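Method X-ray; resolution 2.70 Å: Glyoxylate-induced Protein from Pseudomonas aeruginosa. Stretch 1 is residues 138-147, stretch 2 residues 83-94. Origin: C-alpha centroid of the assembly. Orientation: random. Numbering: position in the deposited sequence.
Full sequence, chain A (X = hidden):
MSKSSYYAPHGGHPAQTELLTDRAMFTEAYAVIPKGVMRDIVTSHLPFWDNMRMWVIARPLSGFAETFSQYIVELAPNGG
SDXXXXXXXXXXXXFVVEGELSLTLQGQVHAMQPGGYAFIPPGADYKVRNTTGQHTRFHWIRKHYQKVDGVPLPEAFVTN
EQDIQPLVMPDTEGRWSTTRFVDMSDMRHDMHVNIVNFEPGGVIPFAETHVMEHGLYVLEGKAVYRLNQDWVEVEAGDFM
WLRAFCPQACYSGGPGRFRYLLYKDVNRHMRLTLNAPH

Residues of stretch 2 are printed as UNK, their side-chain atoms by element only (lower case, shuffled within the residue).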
# COMPACT_ATOMS: atom_id res chain seq x y z
N PHE A 138 9.83 -33.97 19.78
CA PHE A 138 9.58 -33.02 20.86
C PHE A 138 10.02 -31.61 20.53
O PHE A 138 10.80 -31.39 19.61
CB PHE A 138 10.28 -33.47 22.15
CG PHE A 138 11.79 -33.52 22.04
CD1 PHE A 138 12.42 -34.57 21.40
CD2 PHE A 138 12.57 -32.54 22.65
CE1 PHE A 138 13.80 -34.65 21.37
CE2 PHE A 138 13.95 -32.61 22.62
CZ PHE A 138 14.56 -33.67 21.99
N HIS A 139 9.52 -30.66 21.32
CA HIS A 139 9.86 -29.26 21.17
C HIS A 139 10.92 -28.91 22.20
O HIS A 139 10.85 -29.37 23.33
CB HIS A 139 8.63 -28.37 21.39
CG HIS A 139 7.68 -28.34 20.24
ND1 HIS A 139 7.33 -27.17 19.59
CD2 HIS A 139 6.99 -29.33 19.62
CE1 HIS A 139 6.46 -27.45 18.63
NE2 HIS A 139 6.25 -28.75 18.63
N TRP A 140 11.89 -28.11 21.80
CA TRP A 140 12.96 -27.71 22.70
C TRP A 140 13.07 -26.19 22.68
O TRP A 140 13.53 -25.58 21.71
CB TRP A 140 14.27 -28.37 22.24
CG TRP A 140 15.48 -28.14 23.12
CD1 TRP A 140 15.53 -27.51 24.32
CD2 TRP A 140 16.84 -28.49 22.80
NE1 TRP A 140 16.83 -27.42 24.77
CE2 TRP A 140 17.66 -28.02 23.85
CE3 TRP A 140 17.45 -29.14 21.71
CZ2 TRP A 140 19.04 -28.17 23.85
CZ3 TRP A 140 18.84 -29.30 21.72
CH2 TRP A 140 19.61 -28.82 22.79
N ILE A 141 12.62 -25.56 23.76
CA ILE A 141 12.64 -24.12 23.86
C ILE A 141 13.81 -23.67 24.74
O ILE A 141 13.92 -24.07 25.90
CB ILE A 141 11.31 -23.64 24.42
CG1 ILE A 141 10.18 -24.15 23.52
CG2 ILE A 141 11.28 -22.14 24.49
CD1 ILE A 141 8.80 -23.99 24.10
N ARG A 142 14.67 -22.81 24.19
CA ARG A 142 15.84 -22.33 24.92
C ARG A 142 15.88 -20.83 25.19
O ARG A 142 15.32 -20.04 24.43
CB ARG A 142 17.13 -22.71 24.17
CG ARG A 142 17.39 -24.21 24.10
CD ARG A 142 18.47 -24.58 23.09
NE ARG A 142 19.84 -24.33 23.53
CZ ARG A 142 20.57 -23.29 23.15
NH1 ARG A 142 20.06 -22.39 22.32
NH2 ARG A 142 21.82 -23.17 23.57
N LYS A 143 16.56 -20.47 26.27
CA LYS A 143 16.72 -19.07 26.65
C LYS A 143 17.82 -18.92 27.67
O LYS A 143 18.02 -19.80 28.51
CB LYS A 143 15.44 -18.50 27.26
CG LYS A 143 15.58 -17.08 27.82
CD LYS A 143 14.38 -16.75 28.70
CE LYS A 143 14.35 -15.31 29.22
NZ LYS A 143 15.60 -14.81 29.85
N HIS A 144 18.54 -17.82 27.61
CA HIS A 144 19.57 -17.60 28.59
C HIS A 144 18.83 -17.16 29.84
O HIS A 144 18.07 -16.18 29.83
CB HIS A 144 20.55 -16.53 28.11
CG HIS A 144 21.53 -17.02 27.09
ND1 HIS A 144 22.19 -16.16 26.23
CD2 HIS A 144 21.99 -18.26 26.81
CE1 HIS A 144 23.01 -16.86 25.47
NE2 HIS A 144 22.91 -18.13 25.80
N TYR A 145 19.05 -17.90 30.92
CA TYR A 145 18.42 -17.61 32.19
C TYR A 145 19.00 -16.35 32.80
O TYR A 145 20.19 -16.10 32.70
CB TYR A 145 18.63 -18.79 33.15
CG TYR A 145 18.04 -18.56 34.53
CD1 TYR A 145 18.86 -18.24 35.61
CD2 TYR A 145 16.65 -18.60 34.74
CE1 TYR A 145 18.32 -17.97 36.86
CE2 TYR A 145 16.11 -18.32 36.00
CZ TYR A 145 16.96 -18.01 37.05
OH TYR A 145 16.45 -17.69 38.27
N GLN A 146 18.14 -15.55 33.41
CA GLN A 146 18.61 -14.32 34.03
C GLN A 146 18.65 -14.47 35.54
O GLN A 146 17.61 -14.58 36.20
CB GLN A 146 17.72 -13.15 33.64
CG GLN A 146 18.21 -11.84 34.19
CD GLN A 146 17.49 -10.66 33.58
OE1 GLN A 146 17.71 -9.51 33.97
NE2 GLN A 146 16.61 -10.95 32.61
N LYS A 147 19.87 -14.51 36.07
CA LYS A 147 20.10 -14.66 37.50
C LYS A 147 19.89 -13.34 38.22
O LYS A 147 20.36 -12.30 37.77
CB LYS A 147 21.53 -15.12 37.77
CG LYS A 147 21.86 -15.29 39.25
CD LYS A 147 21.15 -16.51 39.82
CE LYS A 147 21.27 -16.56 41.34
NZ LYS A 147 20.65 -15.37 41.97
N UNK A 83 25.46 -35.14 25.69
CA UNK A 83 25.95 -33.79 25.88
C UNK A 83 25.03 -32.93 25.02
O UNK A 83 25.48 -32.26 24.10
c UNK A 83 30.58 -33.61 25.29
c UNK A 83 27.40 -33.67 25.39
n UNK A 83 31.84 -33.95 24.56
c UNK A 83 28.37 -34.52 26.20
c UNK A 83 29.67 -34.82 25.44
N UNK A 84 23.73 -32.93 25.34
CA UNK A 84 22.70 -32.18 24.62
C UNK A 84 22.89 -30.66 24.58
O UNK A 84 22.80 -30.05 23.52
c UNK A 84 21.42 -32.59 25.32
c UNK A 84 23.19 -33.46 26.61
c UNK A 84 21.88 -32.74 26.74
N UNK A 85 23.17 -30.06 25.73
CA UNK A 85 23.36 -28.62 25.78
C UNK A 85 24.83 -28.24 25.97
O UNK A 85 25.52 -28.83 26.80
c UNK A 85 22.55 -26.50 26.95
o UNK A 85 20.73 -26.12 25.48
c UNK A 85 22.53 -28.02 26.92
c UNK A 85 21.94 -25.91 25.69
o UNK A 85 22.67 -25.26 24.91
N UNK A 86 25.29 -27.26 25.21
CA UNK A 86 26.68 -26.80 25.30
C UNK A 86 26.79 -25.47 26.02
O UNK A 86 27.86 -25.09 26.48
o UNK A 86 27.69 -29.45 25.02
c UNK A 86 27.42 -27.95 23.17
c UNK A 86 27.27 -26.65 23.90
n UNK A 86 29.39 -29.28 23.54
c UNK A 86 28.18 -28.97 23.99
N UNK A 87 25.66 -24.78 26.10
CA UNK A 87 25.59 -23.48 26.73
C UNK A 87 25.20 -23.59 28.20
O UNK A 87 24.09 -23.98 28.54
c UNK A 87 24.57 -22.61 25.98
c UNK A 87 24.69 -21.14 26.33
o UNK A 87 24.84 -20.80 27.53
o UNK A 87 24.62 -20.32 25.39
N UNK A 88 26.13 -23.22 29.09
CA UNK A 88 25.93 -23.26 30.54
C UNK A 88 24.84 -22.33 31.07
O UNK A 88 24.32 -22.55 32.16
c UNK A 88 27.31 -22.89 31.07
c UNK A 88 27.79 -21.92 30.05
c UNK A 88 27.43 -22.61 28.76
N UNK A 89 24.50 -21.29 30.31
CA UNK A 89 23.46 -20.36 30.76
C UNK A 89 22.10 -20.65 30.15
O UNK A 89 21.10 -20.02 30.49
n UNK A 89 24.96 -18.17 32.42
c UNK A 89 25.09 -18.48 31.14
o UNK A 89 26.17 -18.43 30.55
c UNK A 89 23.85 -18.92 30.43
N UNK A 90 22.06 -21.62 29.25
CA UNK A 90 20.81 -21.97 28.60
C UNK A 90 19.86 -22.77 29.49
O UNK A 90 20.24 -23.78 30.09
c UNK A 90 21.09 -22.76 27.32
N UNK A 91 18.63 -22.30 29.60
CA UNK A 91 17.61 -23.01 30.37
C UNK A 91 16.73 -23.60 29.28
O UNK A 91 16.77 -23.13 28.14
c UNK A 91 16.83 -22.05 31.26
c UNK A 91 16.06 -20.98 30.51
o UNK A 91 15.78 -18.82 31.45
o UNK A 91 14.40 -20.39 32.14
c UNK A 91 15.37 -19.99 31.44
N UNK A 92 15.94 -24.62 29.60
CA UNK A 92 15.09 -25.22 28.59
C UNK A 92 13.75 -25.79 29.08
O UNK A 92 13.48 -25.88 30.28
c UNK A 92 15.86 -26.33 27.86
N UNK A 93 12.93 -26.15 28.11
CA UNK A 93 11.64 -26.76 28.34
C UNK A 93 11.47 -27.78 27.22
O UNK A 93 11.53 -27.43 26.03
c UNK A 93 9.17 -26.47 28.38
c UNK A 93 10.62 -24.75 29.43
c UNK A 93 10.49 -25.74 28.29
N UNK A 94 11.29 -29.04 27.59
CA UNK A 94 11.10 -30.11 26.62
C UNK A 94 9.63 -30.49 26.64
O UNK A 94 9.03 -30.69 27.70
c UNK A 94 14.08 -32.63 27.01
c UNK A 94 14.11 -30.30 26.15
c UNK A 94 11.97 -31.32 26.98
c UNK A 94 13.30 -31.57 26.26

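Position 83 carries four carbons in a row ending in nitrogen, an unbranched chain that touches nothing on stretch 1; it is lysine, Lys83, and its exposure suits a charged amine. At position 84 three carbons close a ring onto the backbone nitrogen, which makes it proline. Pro84 has its backbone O 3.5 Å from Trp140 CH2, at the edge of the indole.

Position 85 has three carbons, the third carrying two oxygens: a glutamate. Its carboxylate meets the guanidinium of Arg142 side-on, with Arg142 NE to Glu85 OE1 at 2.8 Å and Arg142 NH2 to Glu85 OE2 at 2.6 Å, a two-pronged salt bridge that matches two acceptors to two donors. Position 86 shows three carbons ending in one oxygen and one nitrogen, glutamine; Gln86 makes no contact with stretch 1.

Position 87 is shorter, two carbons with two oxygens on the second, hence aspartate. Asp87 OD2 accepts a hydrogen bond from His144 NE2 at 2.8 Å, while Asp87 OD1 takes one from the backbone N of residue 89 at 2.8 Å, so the one carboxylate both reaches the strand and braces the turn. Position 88 again closes three carbons onto its nitrogen. Pro88, with phi near -64°, fits the second place of a type I turn and points away from stretch 1.

Position 89 has two carbons, the second bearing one oxygen and one nitrogen: asparagine. Asn89 O accepts from Tyr145 N at 3.0 Å. Position 90 has a single carbon, alanine; Ala90 CB lies 3.8 Å from Arg142 NH2, and this small residue pairs with His144 where the CA atoms are 4.5 Å apart.

Position 91 has three carbons and a terminal pair of oxygens. Glu91 donates from N to Lys143 O at 2.8 Å, and its OE1 lies 3.3 Å from Tyr145 CB and 4.3 Å from Lys143 NZ, too far for a salt bridge. Position 92, one carbon, is alanine; Ala92 CB packs 3.4 Å from Trp140 NE1, at the ring edge. Position 93 forks at its first carbon into two others, the mark of valine, and Val93 CB faces Ile141 CB at 4.5 Å. Position 94 has four carbons forked at the second: Leu94, whose CG lies 3.8 Å from Phe138 CD2 and whose CD1 lies 3.6 Å from Trp140 CD1.

The contact thus joins two antiparallel strands through backbone hydrogen bonds. Apolar side chains pack toward the Leu94 end, while beyond Ala90 the preceding loop folds back to offer carboxylates to Arg142 and His144.

Stretch 2, residues 83-94: KPEQDPNAEAVL
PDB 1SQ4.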